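Local coordinates for protein MlnD (Bacillus methylotrophicus, PDB 5IL5) that supplies the dehydratase domain of a modular trans-AT polyketide synthase of the macrolactin pathway, a domain that probably dehydrates beta-hydroxyacyl intermediates bound to carrier protein, at residues 43-55 with 104-116. Residues are numbered along the deposited sequence; the frame is centred on the assembly and turned at random.
Sequences FKAQKFLINVSDT and QSGSNEQIRIVLT
With CG set beside its backbone N (chi1 -58°), Phe48 lies alongside Ile113 on the buried face of an antiparallel strand pair, and Leu115, likewise turned at chi1 (-54°), brings CD1 to the edge of the ring. Leu115 CD1 sits in the ring plane, 3.7 Å from Phe48 CD1, while Phe48 CB rests 3.8 Å from Ile113 CG2. Farther along the same face, Ile50 CB meets Ile111 CG2 at 3.7 Å, so the apolar row runs on past the aromatic ring. Phe48 and Ile113 form a hydrogen-bonded pair: Phe48 N gives to Ile113 O at 3.1 Å and Ile113 N returns to Phe48 O at 3.0 Å. Lys47, Leu49, Arg112 and Val114 occupy the other face. Here Lys47 NZ comes within 3.8 Å of Arg112 NH1; each is in a salt bridge with an acid, Lys47 with Asp42 and Arg112 with Glu127, which probably eases the pairing of like charges. Val114 CG2 lies over one face of the Arg112 guanidinium, offset toward its rim. Within the N-terminal hotdog fold, strand 46-50 runs between strands 36-39 and 111-117, and strand 122-128 follows on the far side of 111-117. Phe48 and Ile50 pack against helix 74-86, the former on Ala81 and Met84, the latter on Met77, while Phe43 of the second subunit reaches Gln46 and Leu115.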
loop_
_atom_site.group_PDB
_atom_site.type_symbol
_atom_site.label_atom_id
_atom_site.label_comp_id
_atom_site.label_asym_id
_atom_site.label_seq_id
_atom_site.Cartn_x
_atom_site.Cartn_y
_atom_site.Cartn_z
ATOM N N PHE A 43 -7.019 -2.044 7.999
ATOM C CA PHE A 43 -8.378 -1.780 8.457
ATOM C C PHE A 43 -8.393 -0.692 9.506
ATOM O O PHE A 43 -9.349 0.090 9.586
ATOM C CB PHE A 43 -8.987 -3.053 9.042
ATOM C CG PHE A 43 -9.370 -4.076 8.019
ATOM C CD1 PHE A 43 -9.852 -3.707 6.779
ATOM C CD2 PHE A 43 -9.216 -5.422 8.299
ATOM C CE1 PHE A 43 -10.197 -4.661 5.851
ATOM C CE2 PHE A 43 -9.556 -6.375 7.376
ATOM C CZ PHE A 43 -10.046 -5.993 6.145
ATOM N N LYS A 44 -7.343 -0.624 10.316
ATOM C CA LYS A 44 -7.338 0.327 11.411
ATOM C C LYS A 44 -7.141 1.750 10.902
ATOM O O LYS A 44 -7.771 2.683 11.409
ATOM C CB LYS A 44 -6.271 -0.054 12.430
ATOM C CG LYS A 44 -6.314 0.813 13.675
ATOM C CD LYS A 44 -5.433 0.240 14.773
ATOM C CE LYS A 44 -5.199 1.243 15.876
ATOM N NZ LYS A 44 -4.427 0.625 16.976
ATOM N N ALA A 45 -6.259 1.946 9.922
ATOM C CA ALA A 45 -6.074 3.290 9.402
ATOM C C ALA A 45 -5.335 3.284 8.066
ATOM O O ALA A 45 -4.515 2.406 7.786
ATOM C CB ALA A 45 -5.330 4.155 10.424
ATOM N N GLN A 46 -5.642 4.301 7.264
ATOM C CA GLN A 46 -4.889 4.609 6.056
ATOM C C GLN A 46 -3.523 5.179 6.418
ATOM O O GLN A 46 -3.420 6.080 7.256
ATOM C CB GLN A 46 -5.676 5.618 5.227
ATOM C CG GLN A 46 -4.971 6.170 4.006
ATOM C CD GLN A 46 -5.042 5.254 2.789
ATOM O OE1 GLN A 46 -5.985 4.480 2.633
ATOM N NE2 GLN A 46 -4.045 5.348 1.919
ATOM N N LYS A 47 -2.466 4.671 5.787
ATOM C CA LYS A 47 -1.152 5.164 6.174
ATOM C C LYS A 47 -0.089 4.711 5.186
ATOM O O LYS A 47 -0.243 3.690 4.508
ATOM C CB LYS A 47 -0.814 4.689 7.588
ATOM C CG LYS A 47 -1.037 3.204 7.790
ATOM C CD LYS A 47 -0.938 2.828 9.243
ATOM C CE LYS A 47 -1.555 1.474 9.471
ATOM N NZ LYS A 47 -1.197 0.935 10.797
ATOM N N PHE A 48 1.000 5.480 5.140
ATOM C CA PHE A 48 2.125 5.245 4.247
ATOM C C PHE A 48 3.424 5.259 5.042
ATOM O O PHE A 48 3.523 5.899 6.091
ATOM C CB PHE A 48 2.223 6.314 3.148
ATOM C CG PHE A 48 1.006 6.435 2.271
ATOM C CD1 PHE A 48 -0.091 7.178 2.670
ATOM C CD2 PHE A 48 0.992 5.861 1.015
ATOM C CE1 PHE A 48 -1.194 7.308 1.849
ATOM C CE2 PHE A 48 -0.107 5.989 0.191
ATOM C CZ PHE A 48 -1.196 6.715 0.607
ATOM N N LEU A 49 4.427 4.556 4.520
ATOM C CA LEU A 49 5.751 4.496 5.129
ATOM C C LEU A 49 6.639 5.610 4.571
ATOM O O LEU A 49 6.800 5.733 3.352
ATOM C CB LEU A 49 6.384 3.132 4.858
ATOM C CG LEU A 49 7.570 2.694 5.717
ATOM C CD1 LEU A 49 7.740 1.198 5.572
ATOM C CD2 LEU A 49 8.855 3.405 5.360
ATOM N N ILE A 50 7.217 6.413 5.456
ATOM C CA ILE A 50 8.113 7.497 5.069
ATOM C C ILE A 50 9.549 6.997 5.146
ATOM O O ILE A 50 9.939 6.342 6.121
ATOM C CB ILE A 50 7.924 8.721 5.986
ATOM C CG1 ILE A 50 6.474 9.219 5.973
ATOM C CG2 ILE A 50 8.908 9.837 5.606
ATOM C CD1 ILE A 50 6.141 10.180 4.863
ATOM N N ASN A 51 10.361 7.347 4.151
ATOM C CA ASN A 51 11.783 7.017 4.194
ATOM C C ASN A 51 12.554 8.146 3.528
ATOM O O ASN A 51 12.508 8.294 2.304
ATOM C CB ASN A 51 12.076 5.676 3.523
ATOM C CG ASN A 51 13.543 5.311 3.599
ATOM O OD1 ASN A 51 14.281 5.835 4.448
ATOM N ND2 ASN A 51 13.968 4.375 2.753
ATOM N N VAL A 52 13.268 8.927 4.339
ATOM C CA VAL A 52 14.121 10.012 3.874
ATOM C C VAL A 52 15.588 9.749 4.185
ATOM O O VAL A 52 16.399 10.675 4.170
ATOM C CB VAL A 52 13.679 11.365 4.467
ATOM C CG1 VAL A 52 12.305 11.749 3.954
ATOM C CG2 VAL A 52 13.709 11.319 5.985
ATOM N N SER A 53 15.935 8.504 4.507
ATOM C CA SER A 53 17.315 8.155 4.818
ATOM C C SER A 53 18.264 8.614 3.713
ATOM O O SER A 53 19.269 9.283 3.978
ATOM C CB SER A 53 17.410 6.643 5.039
ATOM O OG SER A 53 18.722 6.236 5.379
ATOM N N ASP A 54 17.954 8.268 2.463
ATOM C CA ASP A 54 18.868 8.449 1.340
ATOM C C ASP A 54 18.683 9.771 0.593
ATOM O O ASP A 54 19.217 9.922 -0.511
ATOM C CB ASP A 54 18.721 7.279 0.364
ATOM C CG ASP A 54 19.327 5.998 0.903
ATOM O OD1 ASP A 54 20.277 6.093 1.720
ATOM O OD2 ASP A 54 18.851 4.908 0.508
ATOM N N THR A 55 17.933 10.719 1.150
ATOM C CA THR A 55 17.959 12.099 0.686
ATOM C C THR A 55 19.121 12.827 1.350
ATOM O O THR A 55 19.486 12.536 2.494
ATOM C CB THR A 55 16.656 12.826 1.014
ATOM O OG1 THR A 55 16.696 13.263 2.376
ATOM C CG2 THR A 55 15.449 11.927 0.823
ATOM N N GLN A 104 17.911 12.644 12.862
ATOM C CA GLN A 104 18.483 11.586 12.046
ATOM C C GLN A 104 19.717 11.056 12.761
ATOM O O GLN A 104 20.687 11.792 12.983
ATOM C CB GLN A 104 18.807 12.061 10.630
ATOM C CG GLN A 104 19.295 10.918 9.721
ATOM C CD GLN A 104 18.179 9.976 9.239
ATOM O OE1 GLN A 104 18.180 8.767 9.541
ATOM N NE2 GLN A 104 17.255 10.516 8.448
ATOM N N SER A 105 19.670 9.780 13.115
ATOM C CA SER A 105 20.663 9.170 13.984
ATOM C C SER A 105 21.118 7.865 13.345
ATOM O O SER A 105 21.131 7.748 12.117
ATOM C CB SER A 105 20.078 8.930 15.385
ATOM O OG SER A 105 21.058 8.412 16.262
ATOM N N GLY A 106 21.480 6.877 14.155
ATOM C CA GLY A 106 21.750 5.562 13.619
ATOM C C GLY A 106 20.580 4.642 13.886
ATOM O O GLY A 106 20.278 3.756 13.081
ATOM N N SER A 107 19.897 4.863 15.012
ATOM C CA SER A 107 18.756 4.025 15.360
ATOM C C SER A 107 17.807 3.878 14.185
ATOM O O SER A 107 17.208 2.815 13.992
ATOM C CB SER A 107 17.998 4.631 16.540
ATOM O OG SER A 107 17.667 5.986 16.277
ATOM N N ASN A 108 17.677 4.929 13.380
ATOM C CA ASN A 108 16.736 4.947 12.271
ATOM C C ASN A 108 15.336 4.594 12.755
ATOM O O ASN A 108 14.906 3.441 12.654
ATOM C CB ASN A 108 17.184 3.980 11.177
ATOM C CG ASN A 108 16.403 4.158 9.893
ATOM O OD1 ASN A 108 16.114 5.282 9.480
ATOM N ND2 ASN A 108 16.059 3.050 9.252
ATOM N N GLU A 109 14.626 5.577 13.298
ATOM C CA GLU A 109 13.227 5.393 13.652
ATOM C C GLU A 109 12.404 5.460 12.374
ATOM O O GLU A 109 12.451 6.461 11.653
ATOM C CB GLU A 109 12.779 6.455 14.657
ATOM C CG GLU A 109 13.244 6.225 16.097
ATOM C CD GLU A 109 12.697 4.951 16.688
ATOM O OE1 GLU A 109 11.496 4.678 16.496
ATOM O OE2 GLU A 109 13.457 4.218 17.348
ATOM N N GLN A 110 11.664 4.396 12.085
ATOM C CA GLN A 110 10.831 4.361 10.891
ATOM C C GLN A 110 9.698 5.372 11.027
ATOM O O GLN A 110 9.041 5.442 12.070
ATOM C CB GLN A 110 10.282 2.951 10.681
ATOM C CG GLN A 110 9.926 2.615 9.241
ATOM C CD GLN A 110 11.142 2.475 8.345
ATOM O OE1 GLN A 110 11.255 3.150 7.319
ATOM N NE2 GLN A 110 12.060 1.597 8.727
ATOM N N ILE A 111 9.480 6.165 9.981
ATOM C CA ILE A 111 8.502 7.251 10.000
ATOM C C ILE A 111 7.320 6.878 9.116
ATOM O O ILE A 111 7.499 6.365 8.005
ATOM C CB ILE A 111 9.139 8.567 9.517
ATOM C CG1 ILE A 111 10.340 8.933 10.392
ATOM C CG2 ILE A 111 8.100 9.692 9.525
ATOM C CD1 ILE A 111 11.427 9.680 9.647
ATOM N N ARG A 112 6.113 7.162 9.600
ATOM C CA ARG A 112 4.882 6.885 8.874
ATOM C C ARG A 112 3.973 8.100 8.950
ATOM O O ARG A 112 4.077 8.921 9.866
ATOM C CB ARG A 112 4.138 5.687 9.456
ATOM C CG ARG A 112 3.457 6.020 10.769
ATOM C CD ARG A 112 2.896 4.813 11.455
ATOM N NE ARG A 112 2.139 5.203 12.640
ATOM C CZ ARG A 112 1.281 4.410 13.266
ATOM N NH1 ARG A 112 1.084 3.179 12.822
ATOM N NH2 ARG A 112 0.624 4.845 14.330
ATOM N N ILE A 113 3.051 8.195 7.994
ATOM C CA ILE A 113 2.023 9.227 8.003
ATOM C C ILE A 113 0.662 8.550 8.062
ATOM O O ILE A 113 0.362 7.673 7.243
ATOM C CB ILE A 113 2.129 10.147 6.772
ATOM C CG1 ILE A 113 1.024 11.207 6.801
ATOM C CG2 ILE A 113 2.067 9.342 5.484
ATOM C CD1 ILE A 113 1.233 12.330 5.811
ATOM N N VAL A 114 -0.160 8.968 9.023
ATOM C CA VAL A 114 -1.521 8.473 9.186
ATOM C C VAL A 114 -2.461 9.553 8.681
ATOM O O VAL A 114 -2.271 10.735 8.986
ATOM C CB VAL A 114 -1.821 8.124 10.654
ATOM C CG1 VAL A 114 -3.247 7.598 10.809
ATOM C CG2 VAL A 114 -0.817 7.112 11.180
ATOM N N LEU A 115 -3.458 9.155 7.897
ATOM C CA LEU A 115 -4.452 10.072 7.357
ATOM C C LEU A 115 -5.842 9.612 7.765
ATOM O O LEU A 115 -6.206 8.452 7.547
ATOM C CB LEU A 115 -4.359 10.157 5.834
ATOM C CG LEU A 115 -2.980 10.507 5.282
ATOM C CD1 LEU A 115 -2.211 9.252 4.913
ATOM C CD2 LEU A 115 -3.132 11.428 4.088
ATOM N N THR A 116 -6.619 10.520 8.337
ATOM C CA THR A 116 -7.943 10.172 8.850
ATOM C C THR A 116 -8.999 11.024 8.157
ATOM O O THR A 116 -9.030 12.252 8.366
ATOM C CB THR A 116 -8.020 10.365 10.364
ATOM O OG1 THR A 116 -6.933 9.677 10.993
ATOM C CG2 THR A 116 -9.325 9.776 10.885
#